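Pre-mRNA-splicing factor SAD1 (PDB 4MSX) is a catalytically inactive relative of ubiquitin-specific proteases that is required for pre-mRNA splicing and promotes assembly of U4 snRNA into the U4/U6 snRNP. Local coordinates at residues A[319-327]-A[374-382]. Residues are numbered along the deposited sequence; the frame is centred on the assembly and turned at random.
Sequences PFWVLTLDL and FLIFHFNRF
L323 to L325 pair with F377 to F379 as a short parallel ladder that adds 323-325 to one side of strand 374-379, whose other side is bonded to strand 472-480. Four backbone bonds hold it: L323 N to I376 O (2.8 Å), H378 N to L323 O, L325 N to H378 O (2.8 Å) and N380 N to L325 O. Beyond both ends water takes over: one molecule accepts from I376 N and can donate to W321 O, another accepts from L327 N and donates to N380 O. On the T324/H378 face T324 OG1 hydrogen-bonds H378 ND1 in the imidazole plane, at its edge (2.8 Å), and V322 CG1 presses on H378 CB (3.4 Å). H378 CG lies anti to the backbone N (chi1 157°), which lays the ring alongside T324; an alanine here would probably leave the T324 hydroxyl without this partner and F474 without its edge-to-face mate. On the L325/F377 face L325 CD1 sits over the F377 ring in a CH-pi contact, 4.1 Å from its centroid, and also touches F379 CE1 (3.8 Å), while L323 CD2 meets the F377 rim; I347 backs both phenylalanines. Within the USP-like domain this face is thus apolar, whereas the T324/H378 face adds one side-chain hydrogen bond among carbon contacts.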
# COMPACT_ATOMS: atom_id res chain seq x y z
N PRO A 319 7.03 -18.36 -14.19
CA PRO A 319 7.08 -17.63 -12.91
C PRO A 319 5.74 -16.90 -12.68
O PRO A 319 4.99 -16.68 -13.63
CB PRO A 319 8.21 -16.62 -13.12
CG PRO A 319 8.21 -16.38 -14.60
CD PRO A 319 7.77 -17.67 -15.26
N PHE A 320 5.45 -16.54 -11.43
CA PHE A 320 4.29 -15.70 -11.14
C PHE A 320 4.57 -14.81 -9.97
O PHE A 320 5.31 -15.17 -9.06
CB PHE A 320 3.04 -16.57 -10.84
CG PHE A 320 3.19 -17.48 -9.62
CD1 PHE A 320 2.95 -17.00 -8.33
CD2 PHE A 320 3.54 -18.83 -9.78
CE1 PHE A 320 3.08 -17.85 -7.20
CE2 PHE A 320 3.66 -19.70 -8.66
CZ PHE A 320 3.43 -19.21 -7.37
N TRP A 321 3.93 -13.65 -9.97
CA TRP A 321 3.82 -12.85 -8.75
C TRP A 321 2.58 -13.28 -8.02
O TRP A 321 2.54 -13.22 -6.82
CB TRP A 321 3.60 -11.32 -9.07
CG TRP A 321 4.69 -10.66 -9.78
CD1 TRP A 321 4.62 -10.00 -11.00
CD2 TRP A 321 6.04 -10.52 -9.32
NE1 TRP A 321 5.86 -9.46 -11.29
CE2 TRP A 321 6.74 -9.79 -10.29
CE3 TRP A 321 6.72 -10.98 -8.18
CZ2 TRP A 321 8.11 -9.45 -10.14
CZ3 TRP A 321 8.06 -10.69 -8.05
CH2 TRP A 321 8.74 -9.92 -9.02
N VAL A 322 1.50 -13.54 -8.77
CA VAL A 322 0.22 -13.80 -8.12
C VAL A 322 -0.31 -15.08 -8.75
O VAL A 322 -0.38 -15.19 -9.97
CB VAL A 322 -0.77 -12.61 -8.36
CG1 VAL A 322 -2.19 -13.02 -7.95
CG2 VAL A 322 -0.28 -11.34 -7.61
N LEU A 323 -0.70 -16.04 -7.94
CA LEU A 323 -1.22 -17.31 -8.45
C LEU A 323 -2.72 -17.29 -8.48
O LEU A 323 -3.34 -17.14 -7.45
CB LEU A 323 -0.76 -18.45 -7.54
CG LEU A 323 -1.21 -19.83 -8.05
CD1 LEU A 323 -0.57 -20.17 -9.39
CD2 LEU A 323 -0.85 -20.87 -7.00
N THR A 324 -3.31 -17.41 -9.67
CA THR A 324 -4.76 -17.33 -9.79
C THR A 324 -5.34 -18.71 -9.55
O THR A 324 -4.89 -19.66 -10.14
CB THR A 324 -5.21 -16.82 -11.18
OG1 THR A 324 -4.88 -15.42 -11.26
CG2 THR A 324 -6.77 -16.99 -11.36
N LEU A 325 -6.30 -18.77 -8.65
CA LEU A 325 -7.01 -20.01 -8.32
C LEU A 325 -8.42 -19.87 -8.93
O LEU A 325 -9.15 -18.94 -8.61
CB LEU A 325 -7.10 -20.17 -6.81
CG LEU A 325 -5.74 -20.24 -6.09
CD1 LEU A 325 -5.85 -20.41 -4.58
CD2 LEU A 325 -4.85 -21.36 -6.72
N ASP A 326 -8.76 -20.73 -9.87
CA ASP A 326 -10.08 -20.69 -10.50
C ASP A 326 -11.14 -21.29 -9.57
O ASP A 326 -10.91 -22.28 -8.96
CB ASP A 326 -10.07 -21.46 -11.82
CG ASP A 326 -9.22 -20.76 -12.89
OD1 ASP A 326 -9.36 -19.52 -13.10
OD2 ASP A 326 -8.38 -21.47 -13.51
N LEU A 327 -12.33 -20.71 -9.53
CA LEU A 327 -13.35 -21.17 -8.63
C LEU A 327 -14.33 -22.07 -9.41
O LEU A 327 -14.48 -21.94 -10.62
CB LEU A 327 -14.13 -19.99 -8.07
CG LEU A 327 -13.19 -19.04 -7.25
CD1 LEU A 327 -13.94 -17.75 -6.93
CD2 LEU A 327 -12.67 -19.71 -5.98
N PHE A 374 6.70 -15.21 0.25
CA PHE A 374 5.32 -14.63 0.23
C PHE A 374 4.60 -15.16 -0.99
O PHE A 374 5.00 -14.85 -2.11
CB PHE A 374 5.37 -13.08 0.18
CG PHE A 374 6.01 -12.49 1.38
CD1 PHE A 374 5.29 -12.32 2.54
CD2 PHE A 374 7.39 -12.21 1.37
CE1 PHE A 374 5.91 -11.77 3.68
CE2 PHE A 374 8.04 -11.71 2.52
CZ PHE A 374 7.30 -11.50 3.68
N LEU A 375 3.57 -15.97 -0.75
CA LEU A 375 2.77 -16.61 -1.81
C LEU A 375 1.46 -15.85 -1.86
O LEU A 375 0.73 -15.76 -0.86
CB LEU A 375 2.55 -18.09 -1.41
CG LEU A 375 1.78 -19.00 -2.38
CD1 LEU A 375 2.41 -18.96 -3.78
CD2 LEU A 375 1.77 -20.45 -1.81
N ILE A 376 1.20 -15.24 -3.02
CA ILE A 376 0.04 -14.37 -3.19
C ILE A 376 -0.97 -15.07 -4.09
O ILE A 376 -0.64 -15.42 -5.24
CB ILE A 376 0.48 -13.04 -3.86
CG1 ILE A 376 1.63 -12.42 -3.07
CG2 ILE A 376 -0.76 -12.07 -3.95
CD1 ILE A 376 2.25 -11.12 -3.75
N PHE A 377 -2.18 -15.26 -3.57
CA PHE A 377 -3.23 -15.92 -4.35
C PHE A 377 -4.22 -14.87 -4.81
O PHE A 377 -4.51 -13.92 -4.09
CB PHE A 377 -4.06 -16.85 -3.48
CG PHE A 377 -3.28 -18.04 -2.94
CD1 PHE A 377 -2.35 -18.70 -3.74
CD2 PHE A 377 -3.50 -18.49 -1.65
CE1 PHE A 377 -1.65 -19.82 -3.26
CE2 PHE A 377 -2.78 -19.61 -1.14
CZ PHE A 377 -1.86 -20.25 -1.93
N HIS A 378 -4.80 -15.13 -5.96
CA HIS A 378 -5.93 -14.33 -6.46
C HIS A 378 -7.09 -15.31 -6.70
O HIS A 378 -6.89 -16.34 -7.36
CB HIS A 378 -5.52 -13.70 -7.78
CG HIS A 378 -6.68 -13.31 -8.68
ND1 HIS A 378 -6.76 -13.74 -9.99
CD2 HIS A 378 -7.73 -12.48 -8.47
CE1 HIS A 378 -7.85 -13.21 -10.54
NE2 HIS A 378 -8.43 -12.41 -9.66
N PHE A 379 -8.28 -14.99 -6.21
CA PHE A 379 -9.48 -15.85 -6.46
C PHE A 379 -10.21 -15.27 -7.63
O PHE A 379 -10.58 -14.10 -7.60
CB PHE A 379 -10.33 -15.92 -5.21
CG PHE A 379 -9.55 -16.53 -4.06
CD1 PHE A 379 -9.44 -17.92 -3.93
CD2 PHE A 379 -8.83 -15.72 -3.19
CE1 PHE A 379 -8.65 -18.48 -2.89
CE2 PHE A 379 -8.03 -16.26 -2.17
CZ PHE A 379 -7.95 -17.64 -2.02
N ASN A 380 -10.42 -16.07 -8.67
CA ASN A 380 -10.84 -15.46 -9.94
C ASN A 380 -12.34 -15.17 -9.91
O ASN A 380 -13.13 -15.94 -10.45
CB ASN A 380 -10.51 -16.40 -11.08
CG ASN A 380 -10.71 -15.72 -12.44
OD1 ASN A 380 -10.88 -14.50 -12.50
ND2 ASN A 380 -10.70 -16.50 -13.51
N ARG A 381 -12.72 -14.07 -9.29
CA ARG A 381 -14.14 -13.70 -9.16
C ARG A 381 -14.80 -13.18 -10.45
O ARG A 381 -16.00 -13.42 -10.69
CB ARG A 381 -14.25 -12.57 -8.14
CG ARG A 381 -13.68 -12.92 -6.74
CD ARG A 381 -14.65 -13.87 -5.98
NE ARG A 381 -14.09 -14.30 -4.68
CZ ARG A 381 -14.69 -15.18 -3.88
NH1 ARG A 381 -15.86 -15.77 -4.26
NH2 ARG A 381 -14.14 -15.49 -2.73
N PHE A 382 -14.03 -12.43 -11.24
CA PHE A 382 -14.62 -11.64 -12.34
C PHE A 382 -14.44 -12.19 -13.71
O PHE A 382 -13.33 -12.40 -14.18
CB PHE A 382 -13.95 -10.26 -12.39
CG PHE A 382 -14.20 -9.45 -11.17
CD1 PHE A 382 -15.49 -9.26 -10.72
CD2 PHE A 382 -13.15 -8.88 -10.47
CE1 PHE A 382 -15.76 -8.52 -9.58
CE2 PHE A 382 -13.39 -8.13 -9.32
CZ PHE A 382 -14.70 -7.96 -8.87
O HOH W 1 3.43 -15.13 -4.88
O HOH W 2 -13.07 -18.69 -11.51